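Local atomic coordinates of periplasmic binding protein (PDB entry 4LJS), a protein that probably captures a substrate, perhaps a metal chelate, in the periplasm as the binding component of an import system. Residues E27-R32 and S141-Q146; E45-M50 and L110-K115; N135-E140 and Y155-D160; L149-E154 and K213-N218. All coordinates share one frame; numbering follows the deposited sequence.

Contact 1: residues E27-R32 and S141-Q146; sequences ESFVRR and SSLGAQ
Leu-143 pushes its branched end into the bend that follows Phe-29, and its two methyls do different work. CD1 meets the side chain of Phe-29, lying 3.6 Å from Phe-29 CB. CD2 turns to the backbone instead, 3.7 Å from Phe-29 O and 4.0 Å from Arg-31 CA. The side chains of Leu-143 and Phe-29 cross at about a right angle. The ring of Phe-29 leads off beyond CB, which leaves mainly the root of that side chain for the methyl. A leucine suits this place because its fork can fit a side chain and a peptide at once.

Nearer the surface, Arg-32 holds CG anti to its backbone N (chi1 -171°) and runs extended to NE. Gln-146 bends at chi2 (-85°) and slides past it in the opposite direction. The touch is between aliphatic carbons, Arg-32 CD lying 3.6 Å from Gln-146 CG, and no hydrogen bond joins the two side chains. A water completes the seam: it accepts from Arg-32 N at 2.8 Å and donates to Leu-143 O at 2.6 Å. The positive phi of Gly-144 would drive any CB into the carbonyl O of Leu-143, a backbone shape that only a residue without a side chain takes easily.

Phe-29 lies on strand 19-29 and leans on Pro-35 of the antiparallel strand 34-40, while Ser-28 OG bonds Ile-138 N of strand 135-138. The loop 141-146 leads from that strand towards helix 151-164.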
loop_
_atom_site.group_PDB
_atom_site.type_symbol
_atom_site.label_atom_id
_atom_site.label_comp_id
_atom_site.label_asym_id
_atom_site.label_seq_id
_atom_site.Cartn_x
_atom_site.Cartn_y
_atom_site.Cartn_z
ATOM N N GLU A 27 13.360 14.040 -3.827
ATOM C CA GLU A 27 12.437 14.424 -4.886
ATOM C C GLU A 27 11.062 13.765 -4.723
ATOM O O GLU A 27 10.948 12.546 -4.574
ATOM C CB GLU A 27 13.010 14.079 -6.261
ATOM C CG GLU A 27 12.012 14.277 -7.394
ATOM C CD GLU A 27 12.568 13.872 -8.741
ATOM O OE1 GLU A 27 12.420 12.688 -9.112
ATOM O OE2 GLU A 27 13.151 14.736 -9.427
ATOM N N SER A 28 10.019 14.586 -4.763
ATOM C CA SER A 28 8.644 14.105 -4.721
ATOM C C SER A 28 7.881 14.828 -5.825
ATOM O O SER A 28 8.481 15.582 -6.597
ATOM C CB SER A 28 8.028 14.375 -3.348
ATOM O OG SER A 28 6.841 13.622 -3.135
ATOM N N PHE A 29 6.575 14.597 -5.917
ATOM C CA PHE A 29 5.773 15.180 -6.996
ATOM C C PHE A 29 4.430 15.680 -6.479
ATOM O O PHE A 29 3.800 15.033 -5.648
ATOM C CB PHE A 29 5.499 14.146 -8.098
ATOM C CG PHE A 29 6.734 13.516 -8.663
ATOM C CD1 PHE A 29 7.361 12.469 -8.000
ATOM C CD2 PHE A 29 7.266 13.965 -9.869
ATOM C CE1 PHE A 29 8.505 11.888 -8.519
ATOM C CE2 PHE A 29 8.405 13.389 -10.395
ATOM C CZ PHE A 29 9.027 12.345 -9.718
ATOM N N VAL A 30 3.980 16.819 -6.987
ATOM C CA VAL A 30 2.641 17.285 -6.671
ATOM C C VAL A 30 1.666 16.724 -7.701
ATOM O O VAL A 30 0.500 16.479 -7.405
ATOM C CB VAL A 30 2.576 18.830 -6.584
ATOM C CG1 VAL A 30 3.377 19.312 -5.384
ATOM C CG2 VAL A 30 3.104 19.467 -7.854
ATOM N N ARG A 31 2.167 16.507 -8.911
ATOM C CA ARG A 31 1.414 15.842 -9.963
ATOM C C ARG A 31 2.363 15.003 -10.806
ATOM O O ARG A 31 3.584 15.146 -10.716
ATOM C CB ARG A 31 0.685 16.856 -10.855
ATOM C CG ARG A 31 -0.500 17.517 -10.184
ATOM C CD ARG A 31 -1.348 18.326 -11.153
ATOM N NE ARG A 31 -2.540 18.835 -10.479
ATOM C CZ ARG A 31 -3.557 19.445 -11.083
ATOM N NH1 ARG A 31 -3.550 19.642 -12.399
ATOM N NH2 ARG A 31 -4.588 19.859 -10.360
ATOM N N ARG A 32 1.797 14.126 -11.622
ATOM C CA ARG A 32 2.589 13.335 -12.546
ATOM C C ARG A 32 3.395 14.283 -13.428
ATOM O O ARG A 32 2.834 15.146 -14.103
ATOM C CB ARG A 32 1.675 12.451 -13.392
ATOM C CG ARG A 32 2.384 11.420 -14.243
ATOM C CD ARG A 32 1.359 10.582 -14.995
ATOM N NE ARG A 32 1.965 9.748 -16.025
ATOM C CZ ARG A 32 2.195 10.153 -17.270
ATOM N NH1 ARG A 32 2.750 9.325 -18.147
ATOM N NH2 ARG A 32 1.871 11.386 -17.637
ATOM N N SER A 141 2.868 6.777 -5.973
ATOM C CA SER A 141 1.821 5.887 -6.475
ATOM C C SER A 141 0.407 6.437 -6.277
ATOM O O SER A 141 -0.573 5.801 -6.685
ATOM C CB SER A 141 1.932 4.511 -5.831
ATOM O OG SER A 141 1.625 4.580 -4.453
ATOM N N SER A 142 0.294 7.611 -5.658
ATOM C CA SER A 142 -1.001 8.265 -5.504
ATOM C C SER A 142 -1.281 9.339 -6.575
ATOM O O SER A 142 -2.301 10.026 -6.513
ATOM C CB SER A 142 -1.113 8.891 -4.115
ATOM O OG SER A 142 -0.300 10.050 -4.017
ATOM N N LEU A 143 -0.389 9.478 -7.554
ATOM C CA LEU A 143 -0.474 10.595 -8.505
ATOM C C LEU A 143 -1.546 10.427 -9.582
ATOM O O LEU A 143 -1.871 11.379 -10.293
ATOM C CB LEU A 143 0.884 10.862 -9.170
ATOM C CG LEU A 143 2.021 11.309 -8.249
ATOM C CD1 LEU A 143 3.329 11.393 -9.030
ATOM C CD2 LEU A 143 1.694 12.636 -7.593
ATOM N N GLY A 144 -2.083 9.220 -9.718
ATOM C CA GLY A 144 -3.146 8.990 -10.680
ATOM C C GLY A 144 -2.997 7.697 -11.451
ATOM O O GLY A 144 -1.891 7.169 -11.592
ATOM N N ALA A 145 -4.120 7.198 -11.966
ATOM C CA ALA A 145 -4.162 5.907 -12.649
ATOM C C ALA A 145 -3.626 5.952 -14.081
ATOM O O ALA A 145 -3.344 4.906 -14.669
ATOM C CB ALA A 145 -5.583 5.345 -12.633
ATOM N N GLN A 146 -3.481 7.156 -14.635
ATOM C CA GLN A 146 -3.029 7.311 -16.020
ATOM C C GLN A 146 -1.640 6.710 -16.256
ATOM O O GLN A 146 -1.318 6.301 -17.366
ATOM C CB GLN A 146 -3.066 8.781 -16.460
ATOM C CG GLN A 146 -2.086 9.691 -15.734
ATOM C CD GLN A 146 -2.626 10.219 -14.413
ATOM O OE1 GLN A 146 -3.523 9.629 -13.813
ATOM N NE2 GLN A 146 -2.079 11.343 -13.959
HETATM O O HOH W 1 -0.869 13.562 -11.252
#

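Contact 2: residues E45-M50 and L110-K115; sequences ERVVAM and LLVGWK
Val-48 bonds to the residues on both sides of Leu-111, its bridge partner: its N donates to Leu-110 O at 2.9 Å and its O accepts from Val-112 N at 2.9 Å. Met-50 N then donates to Val-112 O over 2.8 Å with an almost straight N-H...O angle of 176°. The strands 47-50 and 110-113 run parallel, their axes 8° apart. Two CA-H...O contacts reach oxygens that already accept an N-H, one of them from Leu-111 CA to Val-48 O at 3.3 Å.

The side chains meet less closely than the backbones. On the face of Val-47, Ala-49, Leu-110 and Val-112, Val-47 CG1 approaches Val-112 CG2 to 4.2 Å. On the other face Val-48 CB stands 4.3 Å from Leu-111 CG. Beta-branched and leucine side chains suit both faces, which are buried under helices: Val-47 and Ala-49 touch helix 52-60, and Val-48 and Leu-111 touch helix 100-106.

The entrance is looser. Leu-110 N reaches Arg-46 O only by a weak bond of 3.5 Å, and Arg-46, partly exposed, sends its guanidinium away to Met-106 O and to a salt bridge with Glu-9.

These are the two inner strands of a four-stranded parallel sheet in the order 67-71, 47-50, 110-113, 135-138. With helices on both faces, this is the Rossmann-like alpha/beta architecture found in the lobes of periplasmic binding proteins.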
loop_
_atom_site.group_PDB
_atom_site.type_symbol
_atom_site.label_atom_id
_atom_site.label_comp_id
_atom_site.label_asym_id
_atom_site.label_seq_id
_atom_site.Cartn_x
_atom_site.Cartn_y
_atom_site.Cartn_z
ATOM N N GLU A 45 10.658 15.746 13.759
ATOM C CA GLU A 45 10.291 15.405 15.126
ATOM C C GLU A 45 8.787 15.293 15.317
ATOM O O GLU A 45 8.321 14.656 16.255
ATOM C CB GLU A 45 10.891 16.412 16.114
ATOM C CG GLU A 45 12.325 16.067 16.477
ATOM C CD GLU A 45 13.073 17.203 17.143
ATOM O OE1 GLU A 45 12.447 17.985 17.892
ATOM O OE2 GLU A 45 14.297 17.311 16.912
ATOM N N ARG A 46 8.032 15.911 14.418
ATOM C CA ARG A 46 6.585 15.999 14.559
ATOM C C ARG A 46 5.918 15.747 13.214
ATOM O O ARG A 46 5.752 16.661 12.405
ATOM C CB ARG A 46 6.188 17.377 15.097
ATOM C CG ARG A 46 6.692 17.657 16.507
ATOM C CD ARG A 46 6.213 19.009 17.021
ATOM N NE ARG A 46 4.757 19.061 17.098
ATOM C CZ ARG A 46 4.038 18.568 18.104
ATOM N NH1 ARG A 46 2.716 18.659 18.077
ATOM N NH2 ARG A 46 4.636 17.979 19.133
ATOM N N VAL A 47 5.532 14.501 12.985
ATOM C CA VAL A 47 5.036 14.088 11.681
ATOM C C VAL A 47 3.514 13.962 11.680
ATOM O O VAL A 47 2.923 13.392 12.598
ATOM C CB VAL A 47 5.665 12.745 11.272
ATOM C CG1 VAL A 47 5.190 12.316 9.878
ATOM C CG2 VAL A 47 7.182 12.840 11.339
ATOM N N VAL A 48 2.887 14.537 10.663
ATOM C CA VAL A 48 1.484 14.285 10.383
ATOM C C VAL A 48 1.455 13.317 9.206
ATOM O O VAL A 48 2.007 13.595 8.133
ATOM C CB VAL A 48 0.717 15.583 10.076
ATOM C CG1 VAL A 48 -0.681 15.279 9.552
ATOM C CG2 VAL A 48 0.638 16.465 11.335
ATOM N N ALA A 49 0.861 12.153 9.433
ATOM C CA ALA A 49 0.899 11.074 8.453
ATOM C C ALA A 49 -0.518 10.697 8.036
ATOM O O ALA A 49 -1.341 10.290 8.868
ATOM C CB ALA A 49 1.642 9.868 9.022
HETATM N N MSE A 50 -0.805 10.850 6.747
HETATM C CA MSE A 50 -2.135 10.551 6.226
HETATM C C MSE A 50 -2.144 9.218 5.486
HETATM O O MSE A 50 -1.307 8.978 4.620
HETATM C CB MSE A 50 -2.615 11.681 5.303
HETATM C CG MSE A 50 -4.123 11.751 5.101
HETATM SE SE MSE A 50 -5.100 12.612 6.571
HETATM C CE MSE A 50 -3.588 13.507 7.305
ATOM N N LEU A 110 7.010 17.631 9.297
ATOM C CA LEU A 110 6.882 16.831 8.084
ATOM C C LEU A 110 5.449 16.347 7.949
ATOM O O LEU A 110 4.857 15.848 8.916
ATOM C CB LEU A 110 7.846 15.635 8.091
ATOM C CG LEU A 110 7.627 14.576 6.996
ATOM C CD1 LEU A 110 7.864 15.115 5.576
ATOM C CD2 LEU A 110 8.475 13.331 7.240
ATOM N N LEU A 111 4.885 16.519 6.759
ATOM C CA LEU A 111 3.585 15.931 6.446
ATOM C C LEU A 111 3.771 14.910 5.330
ATOM O O LEU A 111 4.388 15.207 4.303
ATOM C CB LEU A 111 2.552 16.994 6.044
ATOM C CG LEU A 111 2.312 18.127 7.052
ATOM C CD1 LEU A 111 3.262 19.277 6.790
ATOM C CD2 LEU A 111 0.863 18.601 7.031
ATOM N N VAL A 112 3.258 13.704 5.549
ATOM C CA VAL A 112 3.370 12.637 4.561
ATOM C C VAL A 112 1.974 12.216 4.117
ATOM O O VAL A 112 1.119 11.875 4.939
ATOM C CB VAL A 112 4.115 11.422 5.136
ATOM C CG1 VAL A 112 4.266 10.334 4.067
ATOM C CG2 VAL A 112 5.475 11.837 5.700
ATOM N N GLY A 113 1.728 12.254 2.817
ATOM C CA GLY A 113 0.416 11.877 2.329
ATOM C C GLY A 113 0.356 11.567 0.850
ATOM O O GLY A 113 1.338 11.132 0.242
ATOM N N TRP A 114 -0.819 11.800 0.279
ATOM C CA TRP A 114 -1.079 11.531 -1.119
ATOM C C TRP A 114 -1.198 12.838 -1.895
ATOM O O TRP A 114 -1.227 13.925 -1.305
ATOM C CB TRP A 114 -2.366 10.713 -1.263
ATOM C CG TRP A 114 -2.265 9.329 -0.710
ATOM C CD1 TRP A 114 -1.230 8.811 0.012
ATOM C CD2 TRP A 114 -3.234 8.271 -0.838
ATOM N NE1 TRP A 114 -1.491 7.504 0.343
ATOM C CE2 TRP A 114 -2.712 7.147 -0.167
ATOM C CE3 TRP A 114 -4.484 8.166 -1.464
ATOM C CZ2 TRP A 114 -3.400 5.931 -0.094
ATOM C CZ3 TRP A 114 -5.167 6.963 -1.388
ATOM C CH2 TRP A 114 -4.622 5.859 -0.707
ATOM N N LYS A 115 -1.264 12.724 -3.219
ATOM C CA LYS A 115 -1.425 13.886 -4.094
ATOM C C LYS A 115 -2.594 14.773 -3.657
ATOM O O LYS A 115 -2.463 15.995 -3.590
ATOM C CB LYS A 115 -1.616 13.432 -5.547
ATOM C CG LYS A 115 -2.154 14.501 -6.512
ATOM C CD LYS A 115 -2.412 13.886 -7.888
ATOM C CE LYS A 115 -3.834 14.133 -8.372
ATOM N NZ LYS A 115 -4.216 13.196 -9.477
#

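Contact 3: residues N135-E140 and Y155-D160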
loop_
_atom_site.group_PDB
_atom_site.type_symbol
_atom_site.label_atom_id
_atom_site.label_comp_id
_atom_site.label_asym_id
_atom_site.label_seq_id
_atom_site.Cartn_x
_atom_site.Cartn_y
_atom_site.Cartn_z
ATOM N N ASN A 135 8.307 20.266 5.913
ATOM C CA ASN A 135 8.424 19.587 4.633
ATOM C C ASN A 135 7.196 18.750 4.319
ATOM O O ASN A 135 6.419 18.400 5.214
ATOM C CB ASN A 135 9.679 18.722 4.618
ATOM C CG ASN A 135 10.924 19.546 4.459
ATOM O OD1 ASN A 135 11.031 20.331 3.517
ATOM N ND2 ASN A 135 11.860 19.409 5.392
ATOM N N VAL A 136 7.026 18.440 3.038
ATOM C CA VAL A 136 5.924 17.595 2.576
ATOM C C VAL A 136 6.496 16.467 1.713
ATOM O O VAL A 136 7.353 16.703 0.863
ATOM C CB VAL A 136 4.905 18.409 1.751
ATOM C CG1 VAL A 136 3.860 17.495 1.099
ATOM C CG2 VAL A 136 4.238 19.471 2.627
ATOM N N TYR A 137 6.050 15.242 1.965
ATOM C CA TYR A 137 6.403 14.122 1.106
ATOM C C TYR A 137 5.135 13.452 0.600
ATOM O O TYR A 137 4.236 13.138 1.379
ATOM C CB TYR A 137 7.301 13.106 1.821
ATOM C CG TYR A 137 7.698 11.969 0.911
ATOM C CD1 TYR A 137 8.676 12.149 -0.060
ATOM C CD2 TYR A 137 7.080 10.725 0.999
ATOM C CE1 TYR A 137 9.044 11.121 -0.913
ATOM C CE2 TYR A 137 7.442 9.680 0.142
ATOM C CZ TYR A 137 8.424 9.889 -0.811
ATOM O OH TYR A 137 8.794 8.872 -1.671
ATOM N N ILE A 138 5.082 13.239 -0.711
ATOM C CA ILE A 138 3.893 12.722 -1.379
ATOM C C ILE A 138 4.172 11.354 -2.018
ATOM O O ILE A 138 5.174 11.183 -2.713
ATOM C CB ILE A 138 3.422 13.736 -2.448
ATOM C CG1 ILE A 138 2.939 15.015 -1.758
ATOM C CG2 ILE A 138 2.327 13.146 -3.335
ATOM C CD1 ILE A 138 2.695 16.178 -2.701
ATOM N N ALA A 139 3.300 10.378 -1.767
ATOM C CA ALA A 139 3.446 9.055 -2.385
ATOM C C ALA A 139 3.319 9.140 -3.904
ATOM O O ALA A 139 2.282 9.557 -4.425
ATOM C CB ALA A 139 2.413 8.097 -1.839
ATOM N N GLU A 140 4.364 8.735 -4.616
ATOM C CA GLU A 140 4.321 8.748 -6.076
ATOM C C GLU A 140 3.194 7.873 -6.648
ATOM O O GLU A 140 2.617 8.195 -7.682
ATOM C CB GLU A 140 5.670 8.330 -6.670
ATOM C CG GLU A 140 5.709 8.448 -8.178
ATOM C CD GLU A 140 6.965 7.854 -8.786
ATOM O OE1 GLU A 140 7.786 7.282 -8.033
ATOM O OE2 GLU A 140 7.121 7.959 -10.024
ATOM N N TYR A 155 9.044 0.648 -3.471
ATOM C CA TYR A 155 10.418 0.522 -2.985
ATOM C C TYR A 155 11.057 1.893 -2.755
ATOM O O TYR A 155 11.665 2.130 -1.713
ATOM C CB TYR A 155 11.274 -0.291 -3.959
ATOM C CG TYR A 155 10.874 -1.746 -4.059
ATOM C CD1 TYR A 155 10.246 -2.381 -2.999
ATOM C CD2 TYR A 155 11.131 -2.488 -5.211
ATOM C CE1 TYR A 155 9.878 -3.712 -3.080
ATOM C CE2 TYR A 155 10.760 -3.825 -5.302
ATOM C CZ TYR A 155 10.131 -4.430 -4.228
ATOM O OH TYR A 155 9.751 -5.756 -4.287
ATOM N N LYS A 156 10.921 2.786 -3.734
ATOM C CA LYS A 156 11.516 4.112 -3.638
ATOM C C LYS A 156 10.878 4.874 -2.482
ATOM O O LYS A 156 11.551 5.610 -1.759
ATOM C CB LYS A 156 11.330 4.894 -4.943
ATOM C CG LYS A 156 11.571 6.405 -4.780
ATOM C CD LYS A 156 11.505 7.167 -6.109
ATOM C CE LYS A 156 11.593 8.686 -5.902
ATOM N NZ LYS A 156 10.357 9.270 -5.284
ATOM N N TYR A 157 9.572 4.683 -2.321
ATOM C CA TYR A 157 8.810 5.322 -1.259
ATOM C C TYR A 157 9.432 4.958 0.080
ATOM O O TYR A 157 9.738 5.823 0.899
ATOM C CB TYR A 157 7.364 4.837 -1.321
ATOM C CG TYR A 157 6.436 5.369 -0.246
ATOM C CD1 TYR A 157 5.825 6.612 -0.385
ATOM C CD2 TYR A 157 6.139 4.612 0.886
ATOM C CE1 TYR A 157 4.955 7.093 0.573
ATOM C CE2 TYR A 157 5.267 5.087 1.858
ATOM C CZ TYR A 157 4.681 6.333 1.698
ATOM O OH TYR A 157 3.811 6.828 2.648
ATOM N N ILE A 158 9.648 3.664 0.277
ATOM C CA ILE A 158 10.244 3.168 1.513
ATOM C C ILE A 158 11.660 3.720 1.682
ATOM O O ILE A 158 12.054 4.143 2.769
ATOM C CB ILE A 158 10.244 1.627 1.522
ATOM C CG1 ILE A 158 8.798 1.122 1.565
ATOM C CG2 ILE A 158 11.030 1.088 2.700
ATOM C CD1 ILE A 158 8.647 -0.362 1.415
ATOM N N ARG A 159 12.405 3.748 0.582
ATOM C CA ARG A 159 13.776 4.222 0.592
ATOM C C ARG A 159 13.852 5.720 0.925
ATOM O O ARG A 159 14.726 6.151 1.684
ATOM C CB ARG A 159 14.410 3.922 -0.766
ATOM C CG ARG A 159 15.887 4.185 -0.856
ATOM C CD ARG A 159 16.442 3.662 -2.182
ATOM N NE ARG A 159 16.661 2.214 -2.170
ATOM C CZ ARG A 159 16.084 1.354 -3.005
ATOM N NH1 ARG A 159 15.235 1.785 -3.928
ATOM N NH2 ARG A 159 16.365 0.057 -2.924
ATOM N N ASP A 160 12.936 6.509 0.364
ATOM C CA ASP A 160 12.884 7.949 0.637
ATOM C C ASP A 160 12.601 8.230 2.112
ATOM O O ASP A 160 13.262 9.056 2.739
ATOM C CB ASP A 160 11.805 8.624 -0.208
ATOM C CG ASP A 160 12.204 8.774 -1.659
ATOM O OD1 ASP A 160 13.418 8.712 -1.955
ATOM O OD2 ASP A 160 11.300 8.966 -2.505
#
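Tyr-137 sets CG anti to its backbone N (chi1 -178°) and Asp-160 sets CG anti to its carbonyl carbon, angles that start the two side chains toward each other across the gap between strand and helix. Tyr-137 OH donates to Asp-160 OD2 at 2.6 Å, meeting that oxygen's anti lone pair, with ring and carboxylate planes 81° apart. The same oxygen accepts from Lys-156 NZ at 3.0 Å, nearly along its C-O axis. The salt bridge spans one helical turn. With two donors on OD2, the buried carboxylate of Asp-160 is probably kept ionised. Glu-140 OE1, 4.3 Å from Lys-156 NZ, adds a second negative charge beyond salt-bridge range.

Tyr-157 meets the edge of the Tyr-137 ring near its plane, CD1 lying 3.5 Å from Tyr-137 CE2. Its CE1 also touches Ala-139 CB at 3.6 Å, where a small residue lets the ring come close. A phenylalanine in place of Tyr-137 would probably keep the ring packing but leave Asp-160 OD2 without its hydroxyl donor.

The helical turns 155-160 run at 159° to strand 135-138, nearly antiparallel to this edge strand, which is bonded to strand 110-113. Tyr-157 also rests on helix 52-60, while Tyr-155 and Ile-158 pack on helix 168-188.

Contact 4: residues L149-E154 and K213-N218; sequences LTMDME and KTLAGN
Leu-149 N donates to Lys-213 O at 2.9 Å, and beside this bond two helix N-termini, each with a threonine N-cap, meet: helix 151-164 follows the parallel sheet, and helix 215-222 belongs with the mixed one. Met-151 N, in the first turn of its helix, donates to Asn-218 OD1 at 2.9 Å, from 36° out of the amide carbonyl plane. Asn-218 CG lies anti to its backbone N (chi1 -174°), and OD1 also touches Met-151 CG at 3.3 Å. An asparagine suits the place, being long enough to offer a carbonyl to the other helix. An alanine here would probably leave Met-151 N without its acceptor and open a gap beside Met-151 CG.

Leu-215 packs beside this bond. Its CD1 lies 3.5 Å from Thr-150 C and, at about a right angle between the side chains, 3.8 Å from Met-151 CG.

Further out, the threonines hold the helix ends. Thr-150 OG1 accepts from Met-153 N, and Thr-214 OG1, which also bonds Gly-211 O, accepts from Gly-217 N. Met-151, a selenomethionine, reaches on to Leu-299 and Ile-303 of helix 299-310. Lys-213 NZ turns back to Gln-146 O. Glu-154 bonds Ser-141 OG and Gly-296 N with its carboxylate, while the aliphatic root of the same side chain faces the leucine, Glu-154 CG lying 4.2 Å from Leu-215 CD2.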
loop_
_atom_site.group_PDB
_atom_site.type_symbol
_atom_site.label_atom_id
_atom_site.label_comp_id
_atom_site.label_asym_id
_atom_site.label_seq_id
_atom_site.Cartn_x
_atom_site.Cartn_y
_atom_site.Cartn_z
ATOM N N LEU A 149 1.147 1.838 -12.218
ATOM C CA LEU A 149 1.605 1.793 -10.837
ATOM C C LEU A 149 2.439 0.529 -10.622
ATOM O O LEU A 149 2.056 -0.563 -11.054
ATOM C CB LEU A 149 0.404 1.862 -9.901
ATOM C CG LEU A 149 -0.426 3.126 -10.170
ATOM C CD1 LEU A 149 -1.692 3.167 -9.331
ATOM C CD2 LEU A 149 0.413 4.390 -9.949
ATOM N N THR A 150 3.601 0.684 -9.993
ATOM C CA THR A 150 4.568 -0.411 -9.931
ATOM C C THR A 150 5.075 -0.709 -8.521
ATOM O O THR A 150 4.936 0.116 -7.606
ATOM C CB THR A 150 5.804 -0.122 -10.817
ATOM O OG1 THR A 150 6.491 1.030 -10.313
ATOM C CG2 THR A 150 5.397 0.111 -12.290
HETATM N N MSE A 151 5.680 -1.889 -8.363
HETATM C CA MSE A 151 6.344 -2.249 -7.119
HETATM C C MSE A 151 7.513 -1.303 -6.856
HETATM O O MSE A 151 7.773 -0.924 -5.712
HETATM C CB MSE A 151 6.830 -3.703 -7.163
HETATM C CG MSE A 151 5.708 -4.720 -7.300
HETATM SE SE MSE A 151 6.313 -6.563 -7.153
HETATM C CE MSE A 151 6.751 -6.552 -5.262
ATOM N N ASP A 152 8.211 -0.933 -7.926
ATOM C CA ASP A 152 9.321 0.010 -7.858
ATOM C C ASP A 152 8.969 1.307 -7.127
ATOM O O ASP A 152 9.738 1.768 -6.284
ATOM C CB ASP A 152 9.852 0.324 -9.258
ATOM C CG ASP A 152 10.758 -0.772 -9.797
ATOM O OD1 ASP A 152 11.247 -1.592 -8.987
ATOM O OD2 ASP A 152 10.981 -0.814 -11.028
HETATM N N MSE A 153 7.817 1.892 -7.442
HETATM C CA MSE A 153 7.397 3.116 -6.758
HETATM C C MSE A 153 7.307 2.914 -5.253
HETATM O O MSE A 153 7.650 3.812 -4.491
HETATM C CB MSE A 153 6.051 3.615 -7.274
HETATM C CG MSE A 153 6.091 4.135 -8.678
HETATM SE SE MSE A 153 4.288 4.456 -9.317
HETATM C CE MSE A 153 4.743 4.966 -11.160
ATOM N N GLU A 154 6.840 1.737 -4.831
ATOM C CA GLU A 154 6.739 1.436 -3.401
ATOM C C GLU A 154 8.119 1.296 -2.762
ATOM O O GLU A 154 8.341 1.771 -1.646
ATOM C CB GLU A 154 5.902 0.177 -3.153
ATOM C CG GLU A 154 4.469 0.279 -3.661
ATOM C CD GLU A 154 3.766 1.550 -3.192
ATOM O OE1 GLU A 154 3.841 1.875 -1.983
ATOM O OE2 GLU A 154 3.142 2.225 -4.038
ATOM N N LYS A 213 -1.736 -2.063 -15.645
ATOM C CA LYS A 213 -1.310 -0.756 -15.168
ATOM C C LYS A 213 -1.553 -0.536 -13.670
ATOM O O LYS A 213 -1.264 0.540 -13.149
ATOM C CB LYS A 213 -1.950 0.362 -15.994
ATOM C CG LYS A 213 -1.518 0.353 -17.454
ATOM C CD LYS A 213 -2.126 1.499 -18.238
ATOM C CE LYS A 213 -1.471 2.832 -17.897
ATOM N NZ LYS A 213 -2.018 3.931 -18.744
ATOM N N THR A 214 -2.076 -1.549 -12.982
ATOM C CA THR A 214 -2.284 -1.444 -11.536
ATOM C C THR A 214 -1.177 -2.181 -10.784
ATOM O O THR A 214 -0.522 -3.067 -11.337
ATOM C CB THR A 214 -3.635 -2.031 -11.094
ATOM O OG1 THR A 214 -3.589 -3.464 -11.194
ATOM C CG2 THR A 214 -4.774 -1.478 -11.947
ATOM N N LEU A 215 -0.972 -1.816 -9.524
ATOM C CA LEU A 215 0.056 -2.463 -8.723
ATOM C C LEU A 215 -0.223 -3.960 -8.547
ATOM O O LEU A 215 0.697 -4.777 -8.628
ATOM C CB LEU A 215 0.216 -1.778 -7.366
ATOM C CG LEU A 215 1.161 -2.518 -6.409
ATOM C CD1 LEU A 215 2.587 -2.593 -6.976
ATOM C CD2 LEU A 215 1.156 -1.853 -5.059
ATOM N N ALA A 216 -1.487 -4.319 -8.313
ATOM C CA ALA A 216 -1.851 -5.730 -8.222
ATOM C C ALA A 216 -1.443 -6.461 -9.490
ATOM O O ALA A 216 -0.906 -7.566 -9.428
ATOM C CB ALA A 216 -3.342 -5.902 -7.960
ATOM N N GLY A 217 -1.691 -5.836 -10.637
ATOM C CA GLY A 217 -1.281 -6.397 -11.914
ATOM C C GLY A 217 0.231 -6.546 -11.975
ATOM O O GLY A 217 0.745 -7.584 -12.390
ATOM N N ASN A 218 0.944 -5.512 -11.537
ATOM C CA ASN A 218 2.403 -5.524 -11.577
ATOM C C ASN A 218 2.983 -6.572 -10.636
ATOM O O ASN A 218 4.048 -7.136 -10.894
ATOM C CB ASN A 218 2.971 -4.137 -11.264
ATOM C CG ASN A 218 4.487 -4.065 -11.427
ATOM O OD1 ASN A 218 5.224 -3.900 -10.453
ATOM N ND2 ASN A 218 4.954 -4.187 -12.664
#

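Overall arrangement
From the N terminus, residues 27-32 open contact 1, which closes only at 141-146. Within that long excursion contact 2 opens at 45-50 and closes at 110-115, pairing the inner strands of the parallel sheet. Residues 135-140 then open contact 3 before contact 1 has closed, and 149-154 open contact 4 before contact 3 closes at 155-160; contacts 1 and 3 cross, as do 3 and 4. Contact 4 closes last, at 213-218. Contacts 2 and 3 share the sheet through adjacent strands, and contacts 3 and 4 share helix 151-164. Together they tie the N-terminal hairpin, the parallel sheet and this helix to helix 215-222.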